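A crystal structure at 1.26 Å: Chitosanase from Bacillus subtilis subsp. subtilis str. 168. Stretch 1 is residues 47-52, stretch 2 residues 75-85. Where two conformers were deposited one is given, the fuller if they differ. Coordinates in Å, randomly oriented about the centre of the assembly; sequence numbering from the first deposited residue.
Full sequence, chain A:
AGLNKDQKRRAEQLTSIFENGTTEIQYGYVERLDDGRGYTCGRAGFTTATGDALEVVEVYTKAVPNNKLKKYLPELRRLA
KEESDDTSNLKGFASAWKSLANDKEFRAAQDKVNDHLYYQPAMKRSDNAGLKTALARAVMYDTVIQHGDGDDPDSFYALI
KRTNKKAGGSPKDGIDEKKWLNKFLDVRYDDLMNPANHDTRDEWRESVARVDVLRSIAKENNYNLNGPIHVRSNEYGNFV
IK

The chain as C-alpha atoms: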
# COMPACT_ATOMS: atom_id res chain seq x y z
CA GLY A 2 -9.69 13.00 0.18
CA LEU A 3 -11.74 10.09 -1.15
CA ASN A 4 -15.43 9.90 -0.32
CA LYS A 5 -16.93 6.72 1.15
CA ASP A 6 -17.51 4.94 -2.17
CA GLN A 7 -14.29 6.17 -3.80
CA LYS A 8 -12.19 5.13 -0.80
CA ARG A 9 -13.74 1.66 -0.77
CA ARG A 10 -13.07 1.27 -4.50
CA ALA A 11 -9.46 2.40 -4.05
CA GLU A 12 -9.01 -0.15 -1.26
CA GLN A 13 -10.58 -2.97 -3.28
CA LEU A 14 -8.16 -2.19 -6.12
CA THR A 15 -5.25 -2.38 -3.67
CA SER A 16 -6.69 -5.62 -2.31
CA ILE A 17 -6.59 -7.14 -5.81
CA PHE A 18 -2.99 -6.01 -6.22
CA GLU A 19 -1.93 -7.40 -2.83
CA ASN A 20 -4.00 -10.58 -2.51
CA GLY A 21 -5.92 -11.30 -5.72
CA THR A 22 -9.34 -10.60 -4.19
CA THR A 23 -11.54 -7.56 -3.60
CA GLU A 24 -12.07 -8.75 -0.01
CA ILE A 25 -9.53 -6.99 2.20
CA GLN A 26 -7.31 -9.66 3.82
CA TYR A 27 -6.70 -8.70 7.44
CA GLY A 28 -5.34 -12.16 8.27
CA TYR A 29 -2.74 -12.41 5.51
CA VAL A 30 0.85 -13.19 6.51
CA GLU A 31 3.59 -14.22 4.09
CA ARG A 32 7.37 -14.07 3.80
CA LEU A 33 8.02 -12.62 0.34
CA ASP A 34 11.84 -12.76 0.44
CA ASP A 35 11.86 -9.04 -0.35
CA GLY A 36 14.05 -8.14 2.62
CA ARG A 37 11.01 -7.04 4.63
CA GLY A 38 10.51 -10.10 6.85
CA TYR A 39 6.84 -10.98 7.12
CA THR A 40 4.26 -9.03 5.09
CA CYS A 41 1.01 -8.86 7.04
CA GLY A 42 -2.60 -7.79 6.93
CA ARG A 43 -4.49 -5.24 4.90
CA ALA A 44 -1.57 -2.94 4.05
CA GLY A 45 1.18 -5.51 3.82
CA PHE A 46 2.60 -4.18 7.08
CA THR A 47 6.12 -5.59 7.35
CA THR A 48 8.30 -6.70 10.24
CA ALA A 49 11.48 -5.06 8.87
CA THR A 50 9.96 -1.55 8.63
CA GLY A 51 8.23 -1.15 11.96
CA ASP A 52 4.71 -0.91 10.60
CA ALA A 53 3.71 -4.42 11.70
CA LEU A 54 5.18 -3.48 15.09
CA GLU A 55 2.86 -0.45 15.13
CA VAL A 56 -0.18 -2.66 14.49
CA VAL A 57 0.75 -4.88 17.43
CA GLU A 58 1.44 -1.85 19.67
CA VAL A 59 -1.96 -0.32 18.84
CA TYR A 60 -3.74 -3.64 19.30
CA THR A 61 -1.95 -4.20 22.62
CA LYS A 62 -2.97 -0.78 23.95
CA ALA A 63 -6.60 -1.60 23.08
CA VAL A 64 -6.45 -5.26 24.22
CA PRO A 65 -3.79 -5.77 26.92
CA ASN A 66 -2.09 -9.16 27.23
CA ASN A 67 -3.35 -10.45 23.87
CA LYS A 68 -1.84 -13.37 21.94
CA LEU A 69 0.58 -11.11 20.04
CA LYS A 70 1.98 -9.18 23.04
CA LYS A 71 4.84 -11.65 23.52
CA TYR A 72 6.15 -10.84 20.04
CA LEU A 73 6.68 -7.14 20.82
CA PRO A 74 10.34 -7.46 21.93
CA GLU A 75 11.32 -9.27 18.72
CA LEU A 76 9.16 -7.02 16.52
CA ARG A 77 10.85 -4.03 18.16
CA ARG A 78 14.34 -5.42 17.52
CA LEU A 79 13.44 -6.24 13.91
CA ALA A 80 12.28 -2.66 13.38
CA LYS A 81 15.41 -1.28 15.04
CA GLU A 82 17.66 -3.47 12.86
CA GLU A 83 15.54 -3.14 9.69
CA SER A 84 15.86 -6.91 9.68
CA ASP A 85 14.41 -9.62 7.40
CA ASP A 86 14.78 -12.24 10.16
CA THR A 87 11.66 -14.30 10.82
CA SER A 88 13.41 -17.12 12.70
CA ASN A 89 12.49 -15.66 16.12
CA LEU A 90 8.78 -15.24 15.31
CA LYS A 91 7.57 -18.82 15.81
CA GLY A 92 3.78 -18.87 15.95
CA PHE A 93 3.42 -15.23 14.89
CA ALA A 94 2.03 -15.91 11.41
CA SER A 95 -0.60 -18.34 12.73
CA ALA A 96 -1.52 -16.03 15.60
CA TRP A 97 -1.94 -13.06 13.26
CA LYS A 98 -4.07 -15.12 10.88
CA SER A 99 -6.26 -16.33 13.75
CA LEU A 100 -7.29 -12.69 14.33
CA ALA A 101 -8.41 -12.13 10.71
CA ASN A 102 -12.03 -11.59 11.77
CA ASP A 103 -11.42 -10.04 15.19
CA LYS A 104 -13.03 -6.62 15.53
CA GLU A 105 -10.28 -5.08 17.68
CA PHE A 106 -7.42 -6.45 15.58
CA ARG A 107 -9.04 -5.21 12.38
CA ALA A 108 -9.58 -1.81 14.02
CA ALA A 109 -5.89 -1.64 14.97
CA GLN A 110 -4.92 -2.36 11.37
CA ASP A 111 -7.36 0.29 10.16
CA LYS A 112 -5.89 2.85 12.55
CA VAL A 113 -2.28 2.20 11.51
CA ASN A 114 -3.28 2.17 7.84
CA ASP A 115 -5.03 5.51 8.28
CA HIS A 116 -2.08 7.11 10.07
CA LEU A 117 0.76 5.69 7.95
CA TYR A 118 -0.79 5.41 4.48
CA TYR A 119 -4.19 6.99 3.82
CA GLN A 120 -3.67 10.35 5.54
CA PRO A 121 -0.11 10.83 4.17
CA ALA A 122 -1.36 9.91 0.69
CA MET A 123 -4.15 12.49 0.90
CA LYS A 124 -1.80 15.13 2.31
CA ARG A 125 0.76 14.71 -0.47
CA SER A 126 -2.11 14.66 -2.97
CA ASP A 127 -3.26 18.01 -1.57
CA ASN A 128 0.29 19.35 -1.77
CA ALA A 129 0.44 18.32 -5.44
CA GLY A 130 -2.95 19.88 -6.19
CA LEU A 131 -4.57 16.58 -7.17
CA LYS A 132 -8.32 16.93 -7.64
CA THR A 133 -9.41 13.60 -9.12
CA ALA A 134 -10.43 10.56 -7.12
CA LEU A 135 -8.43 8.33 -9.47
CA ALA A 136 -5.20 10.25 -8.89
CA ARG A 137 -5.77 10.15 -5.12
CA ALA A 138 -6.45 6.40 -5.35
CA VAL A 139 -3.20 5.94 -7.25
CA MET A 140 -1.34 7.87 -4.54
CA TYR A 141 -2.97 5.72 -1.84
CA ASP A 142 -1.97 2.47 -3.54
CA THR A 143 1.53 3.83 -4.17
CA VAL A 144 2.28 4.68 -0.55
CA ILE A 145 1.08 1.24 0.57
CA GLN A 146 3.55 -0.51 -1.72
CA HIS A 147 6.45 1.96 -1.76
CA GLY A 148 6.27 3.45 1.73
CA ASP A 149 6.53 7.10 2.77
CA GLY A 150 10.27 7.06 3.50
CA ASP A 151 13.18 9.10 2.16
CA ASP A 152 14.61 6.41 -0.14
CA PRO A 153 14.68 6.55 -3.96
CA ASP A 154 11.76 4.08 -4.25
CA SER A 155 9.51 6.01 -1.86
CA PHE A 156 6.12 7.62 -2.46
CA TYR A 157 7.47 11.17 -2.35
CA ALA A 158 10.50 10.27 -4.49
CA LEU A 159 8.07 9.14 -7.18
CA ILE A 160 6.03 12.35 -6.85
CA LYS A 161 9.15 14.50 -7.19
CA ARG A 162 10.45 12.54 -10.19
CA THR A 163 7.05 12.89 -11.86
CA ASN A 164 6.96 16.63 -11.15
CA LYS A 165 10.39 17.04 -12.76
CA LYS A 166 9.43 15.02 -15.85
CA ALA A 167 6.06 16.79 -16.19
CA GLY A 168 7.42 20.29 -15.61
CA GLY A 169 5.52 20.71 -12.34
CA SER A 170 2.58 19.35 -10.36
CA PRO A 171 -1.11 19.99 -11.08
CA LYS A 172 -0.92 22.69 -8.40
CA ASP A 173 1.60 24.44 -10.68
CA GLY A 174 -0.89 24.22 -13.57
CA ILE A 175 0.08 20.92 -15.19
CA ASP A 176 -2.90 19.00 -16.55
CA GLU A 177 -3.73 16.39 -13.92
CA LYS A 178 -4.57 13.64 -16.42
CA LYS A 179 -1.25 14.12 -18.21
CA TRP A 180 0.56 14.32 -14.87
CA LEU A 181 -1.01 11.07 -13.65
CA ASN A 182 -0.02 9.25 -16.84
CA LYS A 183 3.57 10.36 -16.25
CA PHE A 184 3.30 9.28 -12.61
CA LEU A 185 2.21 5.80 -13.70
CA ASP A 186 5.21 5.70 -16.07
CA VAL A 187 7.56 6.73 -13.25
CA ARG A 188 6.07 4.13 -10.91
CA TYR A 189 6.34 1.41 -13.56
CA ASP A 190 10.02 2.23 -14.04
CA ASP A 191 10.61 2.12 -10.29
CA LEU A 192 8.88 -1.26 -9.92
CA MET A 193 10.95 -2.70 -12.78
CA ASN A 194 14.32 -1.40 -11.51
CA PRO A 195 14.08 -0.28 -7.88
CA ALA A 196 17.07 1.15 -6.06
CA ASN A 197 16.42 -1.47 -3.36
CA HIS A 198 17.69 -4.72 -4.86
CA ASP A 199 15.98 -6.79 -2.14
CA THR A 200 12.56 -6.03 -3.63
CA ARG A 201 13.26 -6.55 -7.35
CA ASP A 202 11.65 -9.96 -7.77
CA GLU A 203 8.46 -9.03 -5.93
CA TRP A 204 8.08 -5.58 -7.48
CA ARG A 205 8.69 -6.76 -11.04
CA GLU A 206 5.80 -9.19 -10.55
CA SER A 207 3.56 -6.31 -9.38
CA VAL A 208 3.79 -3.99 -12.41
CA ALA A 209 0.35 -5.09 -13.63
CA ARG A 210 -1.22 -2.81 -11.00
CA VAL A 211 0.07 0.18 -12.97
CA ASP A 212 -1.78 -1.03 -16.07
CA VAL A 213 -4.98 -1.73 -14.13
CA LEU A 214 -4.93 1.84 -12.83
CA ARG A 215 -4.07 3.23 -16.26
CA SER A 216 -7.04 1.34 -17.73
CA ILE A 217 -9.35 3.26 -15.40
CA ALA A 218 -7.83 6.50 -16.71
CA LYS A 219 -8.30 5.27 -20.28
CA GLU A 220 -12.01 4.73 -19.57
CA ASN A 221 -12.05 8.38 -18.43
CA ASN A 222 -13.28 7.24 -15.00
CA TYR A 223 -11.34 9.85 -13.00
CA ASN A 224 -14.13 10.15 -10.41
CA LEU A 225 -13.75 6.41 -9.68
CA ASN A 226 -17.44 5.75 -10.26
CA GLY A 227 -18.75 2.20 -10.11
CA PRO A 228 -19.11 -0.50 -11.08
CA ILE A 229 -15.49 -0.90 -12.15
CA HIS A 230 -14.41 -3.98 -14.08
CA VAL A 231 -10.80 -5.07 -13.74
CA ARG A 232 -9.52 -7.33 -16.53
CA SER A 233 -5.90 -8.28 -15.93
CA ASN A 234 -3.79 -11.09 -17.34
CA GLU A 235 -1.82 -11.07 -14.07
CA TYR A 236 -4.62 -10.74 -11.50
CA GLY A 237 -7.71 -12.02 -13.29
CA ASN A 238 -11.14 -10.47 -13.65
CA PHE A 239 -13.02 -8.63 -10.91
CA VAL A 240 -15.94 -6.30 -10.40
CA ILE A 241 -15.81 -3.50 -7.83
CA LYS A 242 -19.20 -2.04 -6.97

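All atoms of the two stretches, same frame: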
# COMPACT_ATOMS: atom_id res chain seq x y z
N THR A 47 4.99 -4.68 7.32
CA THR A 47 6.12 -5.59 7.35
C THR A 47 6.87 -5.53 8.68
O THR A 47 6.87 -4.52 9.38
CB THR A 47 7.08 -5.34 6.19
OG1 THR A 47 7.52 -3.98 6.20
CG2 THR A 47 6.42 -5.65 4.85
N THR A 48 7.54 -6.64 9.00
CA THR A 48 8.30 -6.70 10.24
C THR A 48 9.66 -6.00 10.16
O THR A 48 10.20 -5.63 11.20
CB THR A 48 8.44 -8.16 10.73
OG1 THR A 48 9.01 -8.98 9.70
CG2 THR A 48 7.09 -8.72 11.10
N ALA A 49 10.22 -5.79 8.96
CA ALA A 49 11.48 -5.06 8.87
C ALA A 49 11.32 -3.55 9.02
O ALA A 49 12.27 -2.88 9.42
CB ALA A 49 12.18 -5.36 7.54
N THR A 50 10.14 -3.00 8.70
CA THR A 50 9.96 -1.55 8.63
C THR A 50 9.46 -0.93 9.92
O THR A 50 9.57 0.28 10.09
CB THR A 50 8.94 -1.17 7.56
OG1 THR A 50 7.67 -1.74 7.91
CG2 THR A 50 9.39 -1.65 6.21
N GLY A 51 8.86 -1.71 10.80
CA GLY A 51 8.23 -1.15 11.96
C GLY A 51 6.72 -1.02 11.85
O GLY A 51 6.07 -0.82 12.88
N ASP A 52 6.15 -1.15 10.66
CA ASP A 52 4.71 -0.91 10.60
C ASP A 52 3.91 -2.08 11.15
O ASP A 52 2.86 -1.85 11.77
CB ASP A 52 4.23 -0.37 9.25
CG ASP A 52 4.48 -1.31 8.11
OD1 ASP A 52 5.31 -2.22 8.24
OD2 ASP A 52 3.83 -1.13 7.05
N GLU A 75 10.69 -8.92 19.99
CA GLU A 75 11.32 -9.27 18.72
C GLU A 75 10.89 -8.31 17.61
O GLU A 75 11.72 -7.87 16.81
CB GLU A 75 11.02 -10.72 18.35
CG GLU A 75 11.62 -11.15 17.02
CD GLU A 75 13.15 -11.21 17.00
OE1 GLU A 75 13.80 -11.09 18.06
OE2 GLU A 75 13.70 -11.40 15.91
N LEU A 76 9.60 -7.98 17.53
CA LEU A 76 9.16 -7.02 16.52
C LEU A 76 9.90 -5.70 16.68
O LEU A 76 10.25 -5.05 15.69
CB LEU A 76 7.66 -6.80 16.60
CG LEU A 76 6.81 -8.02 16.22
CD1 LEU A 76 5.37 -7.78 16.65
CD2 LEU A 76 6.89 -8.31 14.70
N ARG A 77 10.13 -5.28 17.92
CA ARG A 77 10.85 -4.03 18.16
C ARG A 77 12.29 -4.13 17.68
O ARG A 77 12.81 -3.21 17.02
CB ARG A 77 10.78 -3.68 19.65
CG ARG A 77 11.20 -2.27 19.96
CD ARG A 77 11.32 -2.02 21.47
NE ARG A 77 10.16 -2.50 22.21
CZ ARG A 77 9.00 -1.86 22.27
NH1 ARG A 77 8.85 -0.68 21.66
NH2 ARG A 77 7.99 -2.39 22.96
N ARG A 78 12.96 -5.24 17.99
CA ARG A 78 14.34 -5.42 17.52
C ARG A 78 14.41 -5.49 16.00
O ARG A 78 15.34 -4.95 15.40
CB ARG A 78 14.90 -6.71 18.12
CG ARG A 78 16.28 -7.05 17.62
CD ARG A 78 17.00 -8.01 18.54
NE ARG A 78 16.32 -9.29 18.67
CZ ARG A 78 16.86 -10.36 19.24
NH1 ARG A 78 18.09 -10.29 19.73
NH2 ARG A 78 16.18 -11.50 19.32
N LEU A 79 13.44 -6.15 15.37
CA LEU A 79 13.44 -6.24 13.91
C LEU A 79 13.28 -4.87 13.28
O LEU A 79 13.93 -4.56 12.27
CB LEU A 79 12.34 -7.18 13.43
CG LEU A 79 12.52 -8.64 13.84
CD1 LEU A 79 11.26 -9.43 13.52
CD2 LEU A 79 13.75 -9.26 13.17
N ALA A 80 12.43 -4.02 13.87
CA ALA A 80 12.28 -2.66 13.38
C ALA A 80 13.56 -1.87 13.59
O ALA A 80 14.02 -1.15 12.69
CB ALA A 80 11.11 -1.99 14.09
N LYS A 81 14.17 -2.00 14.77
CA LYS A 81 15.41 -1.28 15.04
C LYS A 81 16.49 -1.66 14.04
O LYS A 81 17.22 -0.79 13.55
CB LYS A 81 15.88 -1.59 16.46
CG LYS A 81 17.08 -0.78 16.88
CD LYS A 81 17.52 -1.12 18.30
CE LYS A 81 18.47 -0.07 18.84
NZ LYS A 81 19.66 0.08 17.98
N GLU A 82 16.62 -2.94 13.73
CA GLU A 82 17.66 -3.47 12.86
C GLU A 82 17.28 -3.45 11.39
O GLU A 82 18.10 -3.82 10.55
CB GLU A 82 18.04 -4.90 13.28
CG GLU A 82 18.60 -4.99 14.71
CD GLU A 82 19.03 -6.39 15.14
OE1 GLU A 82 19.02 -7.34 14.31
OE2 GLU A 82 19.40 -6.54 16.32
N GLU A 83 16.05 -3.05 11.05
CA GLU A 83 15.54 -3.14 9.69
C GLU A 83 15.79 -4.54 9.12
O GLU A 83 16.29 -4.71 8.01
CB GLU A 83 16.12 -2.06 8.78
CG GLU A 83 15.89 -0.67 9.30
CD GLU A 83 16.48 0.38 8.38
OE1 GLU A 83 15.94 0.54 7.27
OE2 GLU A 83 17.48 1.01 8.77
N SER A 84 15.42 -5.54 9.91
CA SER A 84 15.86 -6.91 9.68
C SER A 84 14.78 -7.76 9.01
O SER A 84 13.59 -7.65 9.33
CB SER A 84 16.21 -7.53 11.02
OG SER A 84 16.46 -8.91 10.87
N ASP A 85 15.22 -8.63 8.10
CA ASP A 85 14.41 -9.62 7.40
C ASP A 85 14.23 -10.91 8.19
O ASP A 85 13.54 -11.82 7.73
CB ASP A 85 15.09 -9.89 6.05
CG ASP A 85 14.32 -10.84 5.15
OD1 ASP A 85 13.17 -10.53 4.77
OD2 ASP A 85 14.91 -11.88 4.76
O HOH W 1 11.62 -9.44 9.99
O HOH W 2 8.74 -5.46 13.42
O HOH W 3 12.59 -0.35 10.59

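The turn at residues 47-52 lies against the last turns of the helix that includes residues 75-82, nearest where Gly51 meets Ala80 (CA to CA 4.5 Å) and Ala49 meets Glu83 (4.6 Å between CA atoms). The helix closes in a Schellman motif: Glu83, at positive phi, donates from N to Ala80 O (3.2 Å), and Ser84 N bonds Leu79 O (3.0 Å). Between the side chains, Thr48 turns its methyl to the helix, CG2 lying 3.6 Å from Leu76 CD2, while Thr48 CB lies 4.2 Å from Leu79 CD1. Gly51 CA sits 3.7 Å from Ala80 CB, a close fit between small residues; Gly51's own backbone angles already call for glycine. No direct hydrogen bond joins the stretches; three waters bridge them. Waters 2 and 3 each donate to one carbonyl of either stretch: water 2 to Thr48 O (2.7 Å) and Leu76 O (2.8 Å), water 3 to Ala49 O (2.8 Å) and Ala80 O (2.7 Å). Water 1 accepts from Thr48 OG1 (2.7 Å) and donates to Ser84 O (2.7 Å). Glu83 CA also directs a near-linear C-H at Ala49 O (3.3 Å between CA and O). Within the turn, Asp52 OD1 accepts from Thr47 N (2.6 Å), tying its ends together.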